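Side-chain contacts in PTS system, IIabc component (PDB 3IPJ), which probably relays phosphate from a phosphorylated partner to an incoming sugar, being the EIIB domain of a longer membrane-bound phosphotransferase-system sugar transporter: residues A[54-57]-A[62-65]; A[15-20]-A[32-37]. All coordinates share one frame; numbering follows the deposited sequence.

Contact 1: residues A[54-57]-A[62-65]; sequences KGVF and QYQI
Phe57 and Gln64 face each other as a hydrogen-bonded antiparallel pair, joined by two backbone bonds. Phe57 N donates to Gln64 O at 3.0 Å, and Gln64 N returns a shorter bond of 2.7 Å to Phe57 O. Gln64 O also receives a CA-H...O contact from Val56 CA at 3.2 Å, so one carbonyl is approached by two neighbouring residues of the opposite strand. The two strands form the β-hairpin 55-59/62-66, whose first strand is an outer one of the four-stranded antiparallel sheet of the EIIB domain. Within it the segments 55-57 and 62-65 run antiparallel, their directions 170° apart. Apolar packing is looser: in the non-hydrogen-bonded pair, Val56 CG1 stands 4.5 Å from Ile65 CG1 on the face where helix 44-48 touches Val56. On the other face, Gln64 lays its first methylene carbons beside the opposite carbonyl, CB lying 3.5 Å from Phe57 O. With CG beside its own backbone N (chi1 -53°) and the chain extended beyond, the amide is carried to Arg31, whose NH1 bonds to OE1. The Gln64 side chain lies about 7 Å from that of Cys28, predicted to be the phosphocysteine intermediate.

Contact 2: residues A[15-20]-A[32-37]; sequences KIIGED and LRVMVK
In the layer where the helix 5-17 packs on the antiparallel sheet, Ile17, in the last turn of that helix, meets Val34 and Val36 of the strand 31-36. The two branches of Ile17 divide the work. Its CG2 methyl touches Val36 CG1 at 3.7 Å, the side chains crossing at about a right angle, whereas CD1 at the far end of the longer branch meets Val34 CG2 tip to tip at 4.2 Å. The first torsion explains this split: CG2 lies opposite the backbone N while CG1 sits beside it (chi1 -64°), and the extended second torsion carries CD1 on to Val34. All three residues are buried, and Ile22 of the first strand also touches Ile17 and Val34. This is the two-layer α/β packing of the EIIB domain, an antiparallel sheet with helices against it; Val34 and Val36, alternate residues of one strand, point toward the helix. Just past the helix, Gly18 leaves helical angles with a positive phi of 106°. At the exposed margin, the extended side chain of Lys37 brings NZ close to Asp20 O in a weak hydrogen bond whose details are doubtful. The Asp20 carboxylate takes no part in it, OD1 being 5.5 Å from Lys37 NZ.

In the fold
One sheet serves both contacts, and they illustrate how its bonding changes with direction. Contact 1 works within the sheet, between neighbouring strands at its edge, and is therefore mostly backbone hydrogen bonding, with buried side chains on strand 62-66 and more exposed ones on the edge strand. Contact 2 works across the layers, from helix to an inner strand, and relies on buried methyl groups, with only a weak and doubtful polar link at its exposed end. They adjoin because strands 31-36 and 62-66 are neighbours: Tyr63 N probably bonds to Val34 O, and Ile65 N to Leu32 O. Their centres are 11 Å apart, and contact 2 closes along the chain before contact 1 opens.

Contact 1: residues A[54-57]-A[62-65]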
ATOM      1  N   LYS A  54      -1.346 -11.565   1.425  1.00 11.12           N
ATOM      2  CA  LYS A  54      -0.843 -12.926   1.202  1.00  9.81           C
ATOM      3  C   LYS A  54       0.530 -13.099   1.881  1.00 11.66           C
ATOM      4  O   LYS A  54       0.890 -14.245   2.341  1.00 11.54           O
ATOM      5  CB  LYS A  54      -0.724 -13.196  -0.287  1.00 10.82           C
ATOM      6  CG  LYS A  54      -2.053 -13.206  -1.005  1.00 10.23           C
ATOM      7  CD  LYS A  54      -1.782 -13.562  -2.462  1.00 13.56           C
ATOM      8  CE  LYS A  54      -3.012 -13.321  -3.357  1.00 13.97           C
ATOM      9  NZ  LYS A  54      -4.354 -13.907  -2.816  1.00 15.35           N
ATOM     10  N   GLY A  55       1.303 -12.004   1.915  1.00 11.63           N
ATOM     11  CA  GLY A  55       2.579 -11.983   2.613  1.00  8.68           C
ATOM     12  C   GLY A  55       3.126 -10.564   2.597  1.00 10.22           C
ATOM     13  O   GLY A  55       2.493  -9.640   2.051  1.00 13.28           O
ATOM     14  N   VAL A  56       4.283 -10.377   3.210  1.00  9.78           N
ATOM     15  CA  VAL A  56       4.962  -9.048   3.225  1.00 11.65           C
ATOM     16  C   VAL A  56       6.429  -9.277   3.061  1.00 11.30           C
ATOM     17  O   VAL A  56       6.922 -10.322   3.509  1.00 12.02           O
ATOM     18  CB  VAL A  56       4.750  -8.226   4.522  1.00 10.70           C
ATOM     19  CG1 VAL A  56       3.289  -7.892   4.664  1.00 11.62           C
ATOM     20  CG2 VAL A  56       5.246  -8.952   5.720  1.00 13.36           C
ATOM     21  N   PHE A  57       7.122  -8.334   2.413  1.00  9.99           N
ATOM     22  CA  PHE A  57       8.590  -8.370   2.307  1.00 11.40           C
ATOM     23  C   PHE A  57       9.091  -6.934   2.327  1.00 11.37           C
ATOM     24  O   PHE A  57       8.430  -6.027   1.755  1.00 12.35           O
ATOM     25  CB  PHE A  57       9.048  -8.926   0.951  1.00  9.51           C
ATOM     26  CG  PHE A  57       8.962 -10.401   0.798  1.00 12.97           C
ATOM     27  CD1 PHE A  57       9.733 -11.246   1.607  1.00 10.36           C
ATOM     28  CD2 PHE A  57       8.186 -10.950  -0.230  1.00 11.70           C
ATOM     29  CE1 PHE A  57       9.682 -12.630   1.416  1.00 11.49           C
ATOM     30  CE2 PHE A  57       8.133 -12.333  -0.422  1.00 13.60           C
ATOM     31  CZ  PHE A  57       8.865 -13.170   0.411  1.00 12.58           C
ATOM     32  N   GLN A  62      11.769  -0.671  -0.128  1.00 12.07           N
ATOM     33  CA  GLN A  62      10.362  -0.953  -0.468  1.00 13.33           C
ATOM     34  C   GLN A  62       9.752  -1.966   0.500  1.00 11.73           C
ATOM     35  O   GLN A  62      10.199  -3.130   0.576  1.00  9.51           O
ATOM     36  CB  GLN A  62      10.246  -1.554  -1.878  1.00 15.77           C
ATOM     37  CG  GLN A  62      10.456  -0.561  -3.002  1.00 16.06           C
ATOM     38  CD  GLN A  62      10.207  -1.207  -4.365  1.00 15.07           C
ATOM     39  OE1 GLN A  62      11.061  -1.138  -5.299  1.00 14.84           O
ATOM     40  NE2 GLN A  62       9.067  -1.824  -4.496  1.00 12.20           N
ATOM     41  N   TYR A  63       8.690  -1.524   1.183  1.00  8.39           N
ATOM     42  CA  TYR A  63       7.829  -2.415   1.968  1.00  8.43           C
ATOM     43  C   TYR A  63       6.688  -2.962   1.045  1.00 10.12           C
ATOM     44  O   TYR A  63       5.828  -2.209   0.622  1.00  9.86           O
ATOM     45  CB  TYR A  63       7.254  -1.617   3.141  1.00  8.29           C
ATOM     46  CG  TYR A  63       6.735  -2.507   4.239  1.00 10.84           C
ATOM     47  CD1 TYR A  63       7.601  -3.020   5.186  1.00 11.23           C
ATOM     48  CD2 TYR A  63       5.381  -2.876   4.298  1.00 11.60           C
ATOM     49  CE1 TYR A  63       7.150  -3.838   6.197  1.00 11.82           C
ATOM     50  CE2 TYR A  63       4.893  -3.715   5.288  1.00 11.11           C
ATOM     51  CZ  TYR A  63       5.779  -4.191   6.243  1.00 12.11           C
ATOM     52  OH  TYR A  63       5.344  -4.986   7.265  1.00 12.97           O
ATOM     53  N   GLN A  64       6.700  -4.272   0.724  1.00  9.73           N
ATOM     54  CA  GLN A  64       5.864  -4.804  -0.324  1.00  9.24           C
ATOM     55  C   GLN A  64       4.774  -5.659   0.355  1.00 10.66           C
ATOM     56  O   GLN A  64       5.087  -6.525   1.191  1.00 10.54           O
ATOM     57  CB  GLN A  64       6.703  -5.597  -1.295  1.00  7.75           C
ATOM     58  CG  GLN A  64       7.868  -4.755  -1.781  1.00  8.33           C
ATOM     59  CD  GLN A  64       8.728  -5.490  -2.820  1.00 10.45           C
ATOM     60  OE1 GLN A  64       8.348  -6.558  -3.307  1.00 11.43           O
ATOM     61  NE2 GLN A  64       9.901  -4.917  -3.161  1.00 11.56           N
ATOM     62  N   ILE A  65       3.510  -5.390   0.016  1.00  8.73           N
ATOM     63  CA  ILE A  65       2.418  -6.130   0.581  1.00  8.99           C
ATOM     64  C   ILE A  65       1.791  -6.875  -0.552  1.00  9.78           C
ATOM     65  O   ILE A  65       1.297  -6.253  -1.500  1.00 10.64           O
ATOM     66  CB  ILE A  65       1.385  -5.178   1.130  1.00  8.61           C
ATOM     67  CG1 ILE A  65       2.063  -4.322   2.231  1.00 11.94           C
ATOM     68  CG2 ILE A  65       0.139  -5.917   1.584  1.00 10.87           C
ATOM     69  CD1 ILE A  65       2.355  -2.947   1.782  1.00 14.48           C
TER

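Contact 2: residues A[15-20]-A[32-37]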
ATOM      1  N   LYS A  15      -2.432   2.627   8.735  1.00 12.28           N
ATOM      2  CA  LYS A  15      -2.320   2.702  10.144  1.00 11.74           C
ATOM      3  C   LYS A  15      -1.143   1.875  10.732  1.00 14.90           C
ATOM      4  O   LYS A  15      -0.458   2.311  11.661  1.00 14.88           O
ATOM      5  CB  LYS A  15      -3.579   2.236  10.791  1.00 14.44           C
ATOM      6  CG  LYS A  15      -3.540   2.447  12.303  1.00 15.80           C
ATOM      7  CD  LYS A  15      -4.852   1.927  12.954  1.00 19.79           C
ATOM      8  CE  LYS A  15      -5.139   0.477  12.471  1.00 24.60           C
ATOM      9  NZ  LYS A  15      -6.579   0.045  12.268  1.00 21.49           N
ATOM     10  N   ILE A  16      -0.905   0.688  10.196  1.00 11.76           N
ATOM     11  CA  ILE A  16       0.186  -0.087  10.703  1.00 10.87           C
ATOM     12  C   ILE A  16       1.581   0.435  10.256  1.00 11.23           C
ATOM     13  O   ILE A  16       2.547   0.392  11.022  1.00 13.39           O
ATOM     14  CB  ILE A  16      -0.019  -1.531  10.269  1.00 11.34           C
ATOM     15  CG1 ILE A  16      -1.345  -2.061  10.831  1.00 12.46           C
ATOM     16  CG2 ILE A  16       1.102  -2.412  10.756  1.00 13.11           C
ATOM     17  CD1 ILE A  16      -1.822  -3.312  10.057  1.00 14.88           C
ATOM     18  N   ILE A  17       1.691   0.902   9.024  1.00 10.31           N
ATOM     19  CA  ILE A  17       2.980   1.418   8.495  1.00 10.27           C
ATOM     20  C   ILE A  17       3.246   2.766   9.173  1.00 10.92           C
ATOM     21  O   ILE A  17       4.352   3.055   9.599  1.00 12.81           O
ATOM     22  CB  ILE A  17       2.886   1.554   6.965  1.00 11.70           C
ATOM     23  CG1 ILE A  17       2.695   0.164   6.325  1.00 10.98           C
ATOM     24  CG2 ILE A  17       4.050   2.377   6.351  1.00 11.02           C
ATOM     25  CD1 ILE A  17       2.231   0.208   4.844  1.00 10.76           C
ATOM     26  N   GLY A  18       2.218   3.574   9.346  1.00 10.22           N
ATOM     27  CA  GLY A  18       2.360   4.903   9.921  1.00  9.19           C
ATOM     28  C   GLY A  18       2.212   5.908   8.801  1.00 11.45           C
ATOM     29  O   GLY A  18       3.020   5.903   7.870  1.00 10.98           O
ATOM     30  N   GLU A  19       1.251   6.831   8.888  1.00 13.83           N
ATOM     31  CA  GLU A  19       1.053   7.733   7.754  1.00 15.59           C
ATOM     32  C   GLU A  19       2.320   8.547   7.360  1.00 15.32           C
ATOM     33  O   GLU A  19       2.657   8.716   6.171  1.00 14.76           O
ATOM     34  CB  GLU A  19      -0.106   8.678   8.017  1.00 20.80           C
ATOM     35  CG  GLU A  19      -0.291   9.636   6.865  1.00 29.47           C
ATOM     36  CD  GLU A  19      -1.035  10.952   7.221  1.00 41.90           C
ATOM     37  OE1 GLU A  19      -1.946  10.953   8.138  1.00 47.50           O
ATOM     38  OE2 GLU A  19      -0.687  11.983   6.522  1.00 44.59           O
ATOM     39  N   ASP A  20       3.012   9.073   8.369  1.00 15.39           N
ATOM     40  CA  ASP A  20       4.150   9.947   8.100  1.00 13.07           C
ATOM     41  C   ASP A  20       5.441   9.114   7.966  1.00 12.79           C
ATOM     42  O   ASP A  20       6.537   9.669   7.792  1.00 12.49           O
ATOM     43  CB  ASP A  20       4.217  11.155   9.082  1.00 11.91           C
ATOM     44  CG  ASP A  20       4.792  10.810  10.462  1.00 14.68           C
ATOM     45  OD1 ASP A  20       4.965   9.580  10.775  1.00 12.94           O
ATOM     46  OD2 ASP A  20       5.086  11.787  11.250  1.00 11.84           O
ATOM     47  N   LEU A  32       1.373  -4.092  -3.535  1.00 10.06           N
ATOM     48  CA  LEU A  32       1.385  -2.683  -3.119  1.00  9.84           C
ATOM     49  C   LEU A  32       2.821  -2.416  -2.629  1.00  9.47           C
ATOM     50  O   LEU A  32       3.315  -3.092  -1.736  1.00 10.30           O
ATOM     51  CB  LEU A  32       0.312  -2.535  -2.011  1.00 12.63           C
ATOM     52  CG  LEU A  32      -0.078  -1.108  -1.699  1.00 16.94           C
ATOM     53  CD1 LEU A  32      -0.832  -0.438  -2.902  1.00 15.79           C
ATOM     54  CD2 LEU A  32      -0.922  -1.086  -0.400  1.00 14.38           C
ATOM     55  N   ARG A  33       3.489  -1.438  -3.224  1.00 10.65           N
ATOM     56  CA  ARG A  33       4.875  -1.200  -2.933  1.00  9.34           C
ATOM     57  C   ARG A  33       5.022   0.168  -2.270  1.00  9.74           C
ATOM     58  O   ARG A  33       4.794   1.195  -2.898  1.00  9.84           O
ATOM     59  CB  ARG A  33       5.664  -1.317  -4.222  1.00 10.78           C
ATOM     60  CG  ARG A  33       5.841  -2.749  -4.695  1.00  9.74           C
ATOM     61  CD  ARG A  33       6.205  -2.739  -6.180  1.00 10.84           C
ATOM     62  NE  ARG A  33       6.416  -4.096  -6.683  1.00 11.08           N
ATOM     63  CZ  ARG A  33       7.592  -4.723  -6.662  1.00 11.70           C
ATOM     64  NH1 ARG A  33       8.668  -4.068  -6.174  1.00 13.07           N
ATOM     65  NH2 ARG A  33       7.708  -5.988  -7.132  1.00 10.79           N
ATOM     66  N   VAL A  34       5.391   0.167  -0.994  1.00  9.08           N
ATOM     67  CA  VAL A  34       5.433   1.407  -0.188  1.00  8.86           C
ATOM     68  C   VAL A  34       6.889   1.764   0.163  1.00 10.76           C
ATOM     69  O   VAL A  34       7.539   0.977   0.884  1.00 11.35           O
ATOM     70  CB  VAL A  34       4.694   1.214   1.147  1.00  8.51           C
ATOM     71  CG1 VAL A  34       4.526   2.562   1.863  1.00 10.32           C
ATOM     72  CG2 VAL A  34       3.362   0.573   0.860  1.00 10.30           C
ATOM     73  N   MET A  35       7.400   2.906  -0.339  1.00  9.68           N
ATOM     74  CA  MET A  35       8.746   3.383   0.031  1.00 10.39           C
ATOM     75  C   MET A  35       8.529   3.996   1.422  1.00 12.72           C
ATOM     76  O   MET A  35       7.706   4.929   1.562  1.00 11.39           O
ATOM     77  CB  MET A  35       9.252   4.433  -0.945  1.00 11.98           C
ATOM     78  CG  MET A  35       9.399   3.864  -2.350  1.00 15.83           C
ATOM     79  SD  MET A  35      10.852   2.772  -2.493  1.00 16.30           S
ATOM     80  CE  MET A  35      11.899   3.857  -3.417  1.00 22.95           C
ATOM     81  N   VAL A  36       9.204   3.430   2.447  1.00 10.74           N
ATOM     82  CA  VAL A  36       9.021   3.870   3.823  1.00  8.21           C
ATOM     83  C   VAL A  36      10.323   4.534   4.382  1.00 10.08           C
ATOM     84  O   VAL A  36      11.424   4.228   3.959  1.00  8.92           O
ATOM     85  CB  VAL A  36       8.531   2.709   4.719  1.00 11.42           C
ATOM     86  CG1 VAL A  36       7.089   2.275   4.324  1.00 11.91           C
ATOM     87  CG2 VAL A  36       9.536   1.473   4.727  1.00  9.14           C
ATOM     88  N   LYS A  37      10.150   5.439   5.345  1.00 10.09           N
ATOM     89  CA  LYS A  37      11.251   6.069   6.047  1.00 11.06           C
ATOM     90  C   LYS A  37      11.992   5.118   6.998  1.00 12.62           C
ATOM     91  O   LYS A  37      13.232   5.053   7.039  1.00 12.74           O
ATOM     92  CB  LYS A  37      10.758   7.326   6.784  1.00 11.06           C
ATOM     93  CG  LYS A  37      10.052   8.328   5.816  1.00 10.41           C
ATOM     94  CD  LYS A  37       9.508   9.500   6.579  1.00  9.55           C
ATOM     95  CE  LYS A  37       8.368  10.227   5.844  1.00 12.37           C
ATOM     96  NZ  LYS A  37       8.033  11.450   6.671  1.00 11.49           N
TER